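Local coordinates for protein putative pectin lyase (Geobacillus virus E2, PDB 7CHU) that serves as the trimeric tailspike of a thermophilic deep-sea bacteriophage, and probably recognises, and perhaps cleaves, polysaccharide on the host cell surface, at residues V138-M142 with S143-I147; G197-L200 with D201-V204; A208-G211 with L212-E215; C324-D327 with F328-K332; S499-N502 with K503-K507. All coordinates share one frame; numbering follows the deposited sequence.

How the interactions relate
Along the chain the five contacts lie in series, none nested in or crossing another, and each bridges a turn or corner of a few residues. Interaction 1 closes the loop between strands 135-139 and 145-149, and interaction 2 holds the corner between strands 198-200 and 202-205, where Met-142 packs against Phe-202 and Gly-203. Interaction 3 follows a few residues on, at the entry to strand 212-215, and touches interaction 2 through Val-204 and Gly-211. Interaction 4 marks a similar entry, to strand 329-331, its centre about 19 Å from that of interaction 3. These four belong to the parallel beta-helix. Interaction 5, centred about 62 Å from interaction 4, lies in a separate small antiparallel sheet near the C terminus.

Interaction 1 of 5, residues V138-M142 with S143-I147; sequences VGAGM and SATCI
The hydroxyl of Thr-145 receives the backbone N-H of Ala-140 in a nearly straight bond, Ala-140 N to Thr-145 OG1 being 2.8 Å with 178° at the hydrogen. A second bond runs the other way across the turn, from Thr-145 N to Gly-141 O at 3.2 Å. The two together close the loop between strands 135-139 and 145-149 through a single residue: Thr-145 accepts from Ala-140 through its side chain and donates to Gly-141 through its backbone. With chi1 at -63°, OG1 lies beside its own backbone N and faces the loop, while CB rests 3.8 Å from Gly-139 CA. OG1 in turn donates to Phe-117 O in the preceding coil. Packing is thin by comparison: the methyls of Ala-140 and Ala-144 meet at 4.3 Å CB to CB, and both touch Thr-119. The crest of the turn faces another chain, where Ser-143 OG bonds to Asn-107 O of the second subunit and Met-142 packs on Arg-198 of that same subunit. The short buried turn thus joins strands on two different faces of a right-handed parallel beta-helix, the fold of the pectate lyase-like family.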
# COMPACT_ATOMS: atom_id res chain seq x y z
N VAL A 138 -5.72 24.26 3.81
CA VAL A 138 -4.51 23.73 4.44
C VAL A 138 -4.33 24.40 5.79
O VAL A 138 -4.35 25.62 5.88
CB VAL A 138 -3.28 23.96 3.55
CG1 VAL A 138 -2.00 23.47 4.25
CG2 VAL A 138 -3.47 23.33 2.16
N GLY A 139 -4.14 23.59 6.84
CA GLY A 139 -3.81 24.09 8.16
C GLY A 139 -2.37 23.78 8.56
O GLY A 139 -1.55 23.32 7.77
N ALA A 140 -2.08 24.04 9.83
CA ALA A 140 -0.74 23.84 10.37
C ALA A 140 -0.50 22.44 10.92
O ALA A 140 0.64 22.12 11.29
CB ALA A 140 -0.46 24.87 11.46
N GLY A 141 -1.53 21.59 10.96
CA GLY A 141 -1.42 20.25 11.49
C GLY A 141 -2.80 19.68 11.79
O GLY A 141 -3.73 20.45 12.05
N MET A 142 -2.92 18.34 11.77
CA MET A 142 -4.23 17.67 11.92
C MET A 142 -4.97 18.03 13.21
O MET A 142 -6.18 17.78 13.30
CB MET A 142 -4.06 16.15 11.84
CG MET A 142 -5.36 15.40 11.44
SD MET A 142 -5.12 13.61 11.22
CE MET A 142 -3.36 13.62 11.02
N SER A 143 -4.28 18.53 14.23
CA SER A 143 -4.93 19.06 15.42
C SER A 143 -4.56 20.50 15.71
O SER A 143 -5.34 21.21 16.37
CB SER A 143 -4.59 18.18 16.64
OG SER A 143 -5.32 18.52 17.81
N ALA A 144 -3.40 20.96 15.23
CA ALA A 144 -2.94 22.32 15.47
C ALA A 144 -3.92 23.35 14.92
O ALA A 144 -4.13 24.42 15.52
CB ALA A 144 -1.56 22.53 14.84
N THR A 145 -4.49 23.07 13.75
CA THR A 145 -5.55 23.87 13.16
C THR A 145 -6.84 23.09 13.36
O THR A 145 -7.00 22.00 12.81
CB THR A 145 -5.30 24.15 11.68
OG1 THR A 145 -4.11 24.93 11.52
CG2 THR A 145 -6.51 24.92 11.08
N CYS A 146 -7.75 23.63 14.17
CA CYS A 146 -8.98 22.92 14.51
C CYS A 146 -10.20 23.82 14.30
O CYS A 146 -10.31 24.88 14.92
CB CYS A 146 -8.93 22.41 15.95
SG CYS A 146 -10.41 21.41 16.42
N ILE A 147 -11.12 23.39 13.44
CA ILE A 147 -12.39 24.08 13.23
C ILE A 147 -13.38 23.52 14.24
O ILE A 147 -13.61 22.30 14.28
CB ILE A 147 -12.88 23.90 11.79
CG1 ILE A 147 -11.75 24.14 10.76
CG2 ILE A 147 -14.09 24.77 11.52
CD1 ILE A 147 -11.13 25.53 10.75

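Interaction 2 of 5, residues G197-L200 with D201-V204; sequences GRFL and DFGV
At Asp-201 the chain turns a corner, its backbone in a left-handed conformation (phi 48°), yet Phe-199 and Phe-202 on either side of it in sequence still meet. Such a corner separates two faces of a parallel beta-helix, here strands 198-200 and 202-205, and both phenylalanines fill its inner side with Ile-174 of the preceding coil. Their rings are inclined to each other at 39° with centroids 5.5 Å apart, an oblique pair. On Phe-202 the touching is done by the CE1 side of the ring, which lies against CB and CD2 of Phe-199; the Phe-202 chi1 of 79° tucks CG between the backbone N and carbonyl carbon and turns the ring back toward the earlier strand. Leu-200 and Asp-201 instead run side by side in the same direction, the leucine CG and CD1 lying along the carboxylate. That carboxylate is shared: OD2 forms a salt bridge with Lys-176, and OD1 one with Arg-198 of the second subunit, so the corner takes part in the trimer interface and the two cations probably stabilise the buried negative charge. The closest approach of the aromatic pair is Phe-199 CB to Phe-202 CE1, 3.6 Å.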
# COMPACT_ATOMS: atom_id res chain seq x y z
N GLY A 197 -10.12 15.11 -6.42
CA GLY A 197 -9.80 15.66 -5.11
C GLY A 197 -8.54 15.03 -4.53
O GLY A 197 -8.21 13.87 -4.80
N ARG A 198 -7.84 15.82 -3.72
CA ARG A 198 -6.61 15.39 -3.05
C ARG A 198 -6.67 15.83 -1.59
O ARG A 198 -6.53 17.01 -1.29
CB ARG A 198 -5.37 15.99 -3.74
CG ARG A 198 -5.12 15.47 -5.18
CD ARG A 198 -4.87 13.99 -5.20
NE ARG A 198 -4.35 13.48 -6.47
CZ ARG A 198 -5.09 12.89 -7.41
NH1 ARG A 198 -6.42 12.73 -7.24
NH2 ARG A 198 -4.51 12.44 -8.52
N PHE A 199 -6.83 14.87 -0.68
CA PHE A 199 -6.95 15.14 0.74
C PHE A 199 -5.80 14.43 1.48
O PHE A 199 -5.45 13.29 1.14
CB PHE A 199 -8.31 14.65 1.30
CG PHE A 199 -9.51 15.34 0.69
CD1 PHE A 199 -9.91 15.08 -0.62
CD2 PHE A 199 -10.26 16.24 1.44
CE1 PHE A 199 -11.01 15.72 -1.18
CE2 PHE A 199 -11.38 16.89 0.89
CZ PHE A 199 -11.75 16.63 -0.42
N LEU A 200 -5.21 15.10 2.47
CA LEU A 200 -4.07 14.50 3.20
C LEU A 200 -4.13 14.85 4.68
O LEU A 200 -4.19 16.02 5.04
CB LEU A 200 -2.73 14.98 2.61
CG LEU A 200 -1.45 14.48 3.31
CD1 LEU A 200 -1.32 12.95 3.21
CD2 LEU A 200 -0.19 15.18 2.73
N ASP A 201 -4.06 13.83 5.54
CA ASP A 201 -3.88 14.03 6.99
C ASP A 201 -4.84 15.09 7.53
O ASP A 201 -4.46 16.20 7.91
CB ASP A 201 -2.43 14.43 7.29
CG ASP A 201 -1.42 13.31 6.95
OD1 ASP A 201 -1.82 12.11 6.91
OD2 ASP A 201 -0.22 13.64 6.74
N PHE A 202 -6.12 14.76 7.52
CA PHE A 202 -7.10 15.65 8.11
C PHE A 202 -8.05 14.83 8.95
O PHE A 202 -8.20 13.63 8.73
CB PHE A 202 -7.84 16.49 7.06
CG PHE A 202 -8.95 15.77 6.31
CD1 PHE A 202 -8.67 14.91 5.28
CD2 PHE A 202 -10.28 16.04 6.59
CE1 PHE A 202 -9.69 14.30 4.56
CE2 PHE A 202 -11.29 15.44 5.87
CZ PHE A 202 -10.99 14.56 4.85
N GLY A 203 -8.63 15.47 9.96
CA GLY A 203 -9.48 14.79 10.93
C GLY A 203 -10.90 15.30 10.88
O GLY A 203 -11.14 16.48 10.60
N VAL A 204 -11.85 14.40 11.11
CA VAL A 204 -13.26 14.73 11.25
C VAL A 204 -13.76 13.95 12.45
O VAL A 204 -13.77 12.71 12.43
CB VAL A 204 -14.08 14.39 10.00
CG1 VAL A 204 -15.53 14.77 10.23
CG2 VAL A 204 -13.55 15.15 8.78

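Interaction 3 of 5, residues A208-G211 with L212-E215; sequences ANHG and LYIE
At the entry to strand 212-215, where a loop leads into one of the parallel strands, His-210 and Tyr-213 stand side by side and point the same way. Their rings are nearly parallel, the planes 17° apart, but slid so far that they barely overlap, with centroids separated by 5.6 Å. Contact is confined to a few atoms: His-210 CD2 lies 3.6 Å from Tyr-213 CD1, and NE2 is the next histidine atom to reach that carbon. Tyr-213 holds its CG opposite the backbone N (chi1 177°), which carries the ring outward alongside the imidazole. In the next coil of the parallel beta-helix, Tyr-241 meets both the His-210 ring and the Tyr-213 side chain. The far ends of the pair are tied down separately. His-210 ND1 is bonded to the backbone N of His-238, which restrains the rotation of the imidazole, with ND1 as acceptor. Tyr-213 OH donates to Glu-215 OE2 at 2.8 Å, reaching the carboxylate oxygen from its anti side, 28° out of plane. Before the strand begins, the side chain of Asn-209 turns toward the following peptide, its OD1 accepting the N-H of His-210, 2.9 Å from Asn-209 OD1 to His-210 N.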
# COMPACT_ATOMS: atom_id res chain seq x y z
N ALA A 208 -22.26 14.75 14.97
CA ALA A 208 -23.39 13.85 15.23
C ALA A 208 -24.21 13.55 13.97
O ALA A 208 -25.06 12.64 14.00
CB ALA A 208 -24.27 14.43 16.33
N ASN A 209 -23.98 14.26 12.88
CA ASN A 209 -24.48 13.85 11.57
C ASN A 209 -23.37 13.01 10.92
O ASN A 209 -22.49 12.50 11.62
CB ASN A 209 -24.90 15.08 10.78
CG ASN A 209 -26.05 14.82 9.83
OD1 ASN A 209 -25.89 14.13 8.82
ND2 ASN A 209 -27.21 15.40 10.13
N HIS A 210 -23.39 12.83 9.60
CA HIS A 210 -22.30 12.12 8.95
C HIS A 210 -20.99 12.84 9.23
O HIS A 210 -20.95 14.07 9.35
CB HIS A 210 -22.52 12.05 7.43
CG HIS A 210 -23.78 11.37 7.00
ND1 HIS A 210 -24.14 10.10 7.42
CD2 HIS A 210 -24.74 11.77 6.14
CE1 HIS A 210 -25.28 9.76 6.83
NE2 HIS A 210 -25.66 10.75 6.04
N GLY A 211 -19.91 12.08 9.36
CA GLY A 211 -18.60 12.70 9.54
C GLY A 211 -18.16 13.29 8.22
O GLY A 211 -17.91 14.49 8.11
N LEU A 212 -18.09 12.44 7.21
CA LEU A 212 -17.73 12.82 5.85
C LEU A 212 -18.84 12.31 4.95
O LEU A 212 -19.11 11.11 4.91
CB LEU A 212 -16.36 12.24 5.47
CG LEU A 212 -15.82 12.34 4.05
CD1 LEU A 212 -15.58 13.82 3.71
CD2 LEU A 212 -14.53 11.53 3.91
N TYR A 213 -19.54 13.21 4.28
CA TYR A 213 -20.60 12.85 3.35
C TYR A 213 -20.08 13.02 1.93
O TYR A 213 -19.45 14.04 1.61
CB TYR A 213 -21.85 13.72 3.56
CG TYR A 213 -22.96 13.42 2.56
CD1 TYR A 213 -23.77 12.29 2.71
CD2 TYR A 213 -23.17 14.24 1.48
CE1 TYR A 213 -24.76 12.01 1.79
CE2 TYR A 213 -24.16 13.96 0.54
CZ TYR A 213 -24.95 12.85 0.71
OH TYR A 213 -25.93 12.56 -0.20
N ILE A 214 -20.32 12.02 1.10
CA ILE A 214 -19.72 11.93 -0.23
C ILE A 214 -20.81 11.51 -1.20
O ILE A 214 -21.42 10.45 -1.02
CB ILE A 214 -18.54 10.92 -0.26
CG1 ILE A 214 -17.39 11.41 0.65
CG2 ILE A 214 -18.02 10.68 -1.68
CD1 ILE A 214 -16.24 10.38 0.79
N GLU A 215 -21.08 12.34 -2.21
CA GLU A 215 -22.13 12.05 -3.18
C GLU A 215 -21.60 12.32 -4.58
O GLU A 215 -21.20 13.45 -4.87
CB GLU A 215 -23.38 12.89 -2.93
CG GLU A 215 -24.44 12.66 -4.00
CD GLU A 215 -25.70 13.53 -3.82
OE1 GLU A 215 -26.36 13.85 -4.83
OE2 GLU A 215 -26.02 13.89 -2.66

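Interaction 4 of 5, residues C324-D327 with F328-K332; sequences CNND and FIKVK
Cys-324 ends strand 320-324 and Phe-328 immediately precedes strand 329-331; between them the backbone swings through an inverse gamma turn centred on Asn-325, whose closing bond from Asn-326 N to Cys-324 O is weak. This is a corner between two faces of the parallel beta-helix, and the chain leaves it at Asp-327 and Phe-328 to enter the next strand. On the interior side Phe-328 folds back over the turn, so that its CD1 and CE1 atoms lie obliquely against the methylene of Cys-324, Cys-324 CB being 3.5 Å from Phe-328 CE1. The thiol takes part more loosely: Cys-324 SG sits 5.2 Å from the ring centroid, 43° off the normal, in an oblique sulfur-aromatic contact. His-306 meets the same ring edge-to-face.

The polar half of the contact gathers at the ammonium of Lys-330. The lysine chain is bent at chi3 (-135°) and chi4, which curls NZ back toward the loop. There it makes a salt bridge with Asp-327, NZ to OD2 being 2.8 Å, approached from the anti side, 31° out of the carboxylate plane. Asn-352 also bonds to OD2 and Tyr-349 N to OD1, so the carboxylate is held at both oxygens by the following coil. The Asn-326 side chain crosses that of Lys-330 at about a right angle. Its OD1 takes two donors: the backbone N of Asp-327, 2.7 Å away, and, in the carbonyl plane on a lone pair, Lys-330 NZ at 3.0 Å.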
# COMPACT_ATOMS: atom_id res chain seq x y z
N CYS A 324 -16.69 -5.42 16.57
CA CYS A 324 -17.94 -5.02 15.88
C CYS A 324 -19.18 -5.77 16.32
O CYS A 324 -19.20 -7.00 16.29
CB CYS A 324 -17.74 -5.16 14.37
SG CYS A 324 -19.18 -4.80 13.35
N ASN A 325 -20.22 -5.04 16.70
CA ASN A 325 -21.47 -5.66 17.09
C ASN A 325 -22.37 -5.90 15.87
O ASN A 325 -23.52 -5.45 15.84
CB ASN A 325 -22.18 -4.77 18.12
CG ASN A 325 -23.42 -5.41 18.69
OD1 ASN A 325 -23.58 -6.63 18.69
ND2 ASN A 325 -24.32 -4.57 19.21
N ASN A 326 -21.85 -6.65 14.90
CA ASN A 326 -22.49 -6.86 13.60
C ASN A 326 -21.51 -7.63 12.71
O ASN A 326 -20.54 -8.19 13.22
CB ASN A 326 -22.90 -5.54 12.94
CG ASN A 326 -24.07 -5.71 11.97
OD1 ASN A 326 -23.88 -6.15 10.83
ND2 ASN A 326 -25.27 -5.36 12.42
N ASP A 327 -21.78 -7.71 11.41
CA ASP A 327 -20.76 -8.19 10.48
C ASP A 327 -19.70 -7.11 10.36
O ASP A 327 -20.01 -5.92 10.37
CB ASP A 327 -21.35 -8.49 9.11
CG ASP A 327 -22.59 -9.35 9.18
OD1 ASP A 327 -22.54 -10.43 9.81
OD2 ASP A 327 -23.63 -8.95 8.60
N PHE A 328 -18.43 -7.50 10.26
CA PHE A 328 -17.40 -6.52 10.01
C PHE A 328 -17.58 -5.87 8.62
O PHE A 328 -17.45 -4.65 8.48
CB PHE A 328 -16.01 -7.19 10.01
CG PHE A 328 -15.37 -7.32 11.37
CD1 PHE A 328 -15.19 -6.21 12.18
CD2 PHE A 328 -14.92 -8.56 11.83
CE1 PHE A 328 -14.60 -6.33 13.43
CE2 PHE A 328 -14.33 -8.68 13.07
CZ PHE A 328 -14.17 -7.57 13.87
N ILE A 329 -17.86 -6.69 7.60
CA ILE A 329 -18.13 -6.20 6.25
C ILE A 329 -19.42 -6.84 5.79
O ILE A 329 -19.47 -8.06 5.57
CB ILE A 329 -17.00 -6.51 5.25
CG1 ILE A 329 -15.63 -6.05 5.77
CG2 ILE A 329 -17.30 -5.84 3.89
CD1 ILE A 329 -14.49 -6.44 4.87
N LYS A 330 -20.46 -6.03 5.58
CA LYS A 330 -21.75 -6.51 5.08
C LYS A 330 -21.84 -6.14 3.61
O LYS A 330 -21.93 -4.95 3.27
CB LYS A 330 -22.88 -5.90 5.90
CG LYS A 330 -24.23 -6.52 5.71
CD LYS A 330 -25.28 -5.70 6.45
CE LYS A 330 -26.25 -6.55 7.25
NZ LYS A 330 -25.66 -7.06 8.54
N VAL A 331 -21.77 -7.13 2.73
CA VAL A 331 -21.63 -6.91 1.30
C VAL A 331 -22.98 -7.05 0.62
O VAL A 331 -23.70 -8.04 0.85
CB VAL A 331 -20.62 -7.88 0.67
CG1 VAL A 331 -20.52 -7.67 -0.85
CG2 VAL A 331 -19.23 -7.77 1.35
N LYS A 332 -23.30 -6.10 -0.26
CA LYS A 332 -24.39 -6.20 -1.21
C LYS A 332 -23.79 -5.69 -2.51
O LYS A 332 -23.86 -4.50 -2.83
CB LYS A 332 -25.62 -5.39 -0.78
CG LYS A 332 -26.81 -5.41 -1.77
CD LYS A 332 -27.84 -4.34 -1.33
CE LYS A 332 -29.04 -4.26 -2.25
NZ LYS A 332 -28.70 -3.72 -3.59

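Interaction 5 of 5, residues S499-N502 with K503-K507; sequences SADN and KLKFK
Lys-505 stretches back against the turn to reach Asp-501. Its CB points toward the loop and, with chi1 at -58°, CG lies beside the backbone N; from there the chain runs extended to NZ, the side chain also touching Phe-496, Val-513 and Ile-515 of the flanking strands. First to touch the aspartate is CE, which rests against both carboxylate oxygens, 3.2 Å from Asp-501 OD2 and 3.3 Å from OD1. At the tip NZ makes the salt bridge, 2.8 Å from Asp-501 OD2, arriving on the syn side and 22° out of the carboxylate plane. The two side chains approach from opposite directions, and NZ forms a second salt bridge with Asp-498, so one ammonium is flanked by two acids and its positive charge is probably stabilised.

The other aspartate oxygen is turned to the backbone: Lys-503 N donates to Asp-501 OD1 at 3.2 Å, from above the carboxylate plane. Asp-501 can serve both partners because its chi1 of 53° sets CG between its own N and carbonyl carbon, over the turn. Lys-503 CB lies 3.5 Å from Asp-501 OD1, and the aliphatic chain of Lys-503 passes the carboxylate before leading away.

Turn 499-502 joins strands 494-498 and 503-507, forming a beta hairpin at the surface. Strand 503-507 is the middle one of a three-stranded antiparallel sheet, between 494-498 and 513-515, and on it Leu-504 packs against Phe-506 of the second subunit.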
# COMPACT_ATOMS: atom_id res chain seq x y z
N SER A 499 -18.75 -58.00 -22.81
CA SER A 499 -19.97 -57.50 -23.44
C SER A 499 -20.50 -58.43 -24.52
O SER A 499 -21.66 -58.27 -24.92
CB SER A 499 -19.73 -56.10 -24.02
OG SER A 499 -18.75 -56.13 -25.04
N ALA A 500 -19.71 -59.40 -24.97
CA ALA A 500 -20.20 -60.39 -25.93
C ALA A 500 -21.29 -61.27 -25.33
O ALA A 500 -22.25 -61.62 -26.01
CB ALA A 500 -19.05 -61.25 -26.43
N ASP A 501 -21.14 -61.66 -24.05
CA ASP A 501 -22.09 -62.60 -23.46
C ASP A 501 -22.46 -62.25 -22.02
O ASP A 501 -23.14 -63.06 -21.37
CB ASP A 501 -21.52 -64.03 -23.52
CG ASP A 501 -20.12 -64.14 -22.92
OD1 ASP A 501 -19.71 -63.23 -22.16
OD2 ASP A 501 -19.43 -65.14 -23.21
N ASN A 502 -22.05 -61.09 -21.51
CA ASN A 502 -22.43 -60.64 -20.16
C ASN A 502 -21.99 -61.62 -19.07
O ASN A 502 -22.63 -61.76 -18.04
CB ASN A 502 -23.93 -60.37 -20.06
CG ASN A 502 -24.38 -59.24 -20.95
OD1 ASN A 502 -23.73 -58.18 -21.02
ND2 ASN A 502 -25.48 -59.45 -21.66
N LYS A 503 -20.86 -62.30 -19.29
CA LYS A 503 -20.30 -63.20 -18.30
C LYS A 503 -19.07 -62.58 -17.64
O LYS A 503 -18.29 -61.87 -18.29
CB LYS A 503 -19.94 -64.53 -18.94
CG LYS A 503 -21.17 -65.34 -19.30
CD LYS A 503 -20.79 -66.67 -19.92
CE LYS A 503 -22.04 -67.48 -20.23
NZ LYS A 503 -21.62 -68.75 -20.87
N LEU A 504 -18.91 -62.85 -16.34
CA LEU A 504 -17.69 -62.48 -15.63
C LEU A 504 -16.55 -63.35 -16.12
O LEU A 504 -16.64 -64.58 -16.09
CB LEU A 504 -17.88 -62.66 -14.12
CG LEU A 504 -16.63 -62.32 -13.29
CD1 LEU A 504 -16.36 -60.81 -13.32
CD2 LEU A 504 -16.80 -62.78 -11.86
N LYS A 505 -15.46 -62.72 -16.58
CA LYS A 505 -14.34 -63.45 -17.16
C LYS A 505 -13.05 -62.87 -16.61
O LYS A 505 -13.03 -61.80 -16.00
CB LYS A 505 -14.33 -63.38 -18.70
CG LYS A 505 -15.59 -63.93 -19.35
CD LYS A 505 -15.43 -64.10 -20.86
CE LYS A 505 -16.75 -64.58 -21.48
NZ LYS A 505 -16.65 -64.69 -22.96
N PHE A 506 -11.97 -63.63 -16.80
CA PHE A 506 -10.64 -63.22 -16.40
C PHE A 506 -9.67 -63.53 -17.53
O PHE A 506 -9.59 -64.68 -17.98
CB PHE A 506 -10.23 -63.94 -15.11
CG PHE A 506 -8.88 -63.52 -14.56
CD1 PHE A 506 -8.71 -62.25 -14.02
CD2 PHE A 506 -7.81 -64.41 -14.52
CE1 PHE A 506 -7.49 -61.87 -13.49
CE2 PHE A 506 -6.58 -64.03 -13.99
CZ PHE A 506 -6.43 -62.75 -13.47
N LYS A 507 -8.95 -62.52 -18.02
CA LYS A 507 -7.83 -62.79 -18.91
C LYS A 507 -6.59 -62.96 -18.05
O LYS A 507 -6.13 -62.01 -17.41
CB LYS A 507 -7.62 -61.68 -19.94
CG LYS A 507 -6.38 -61.86 -20.79
CD LYS A 507 -6.19 -60.71 -21.82
CE LYS A 507 -7.09 -60.92 -23.04
NZ LYS A 507 -6.94 -59.85 -24.08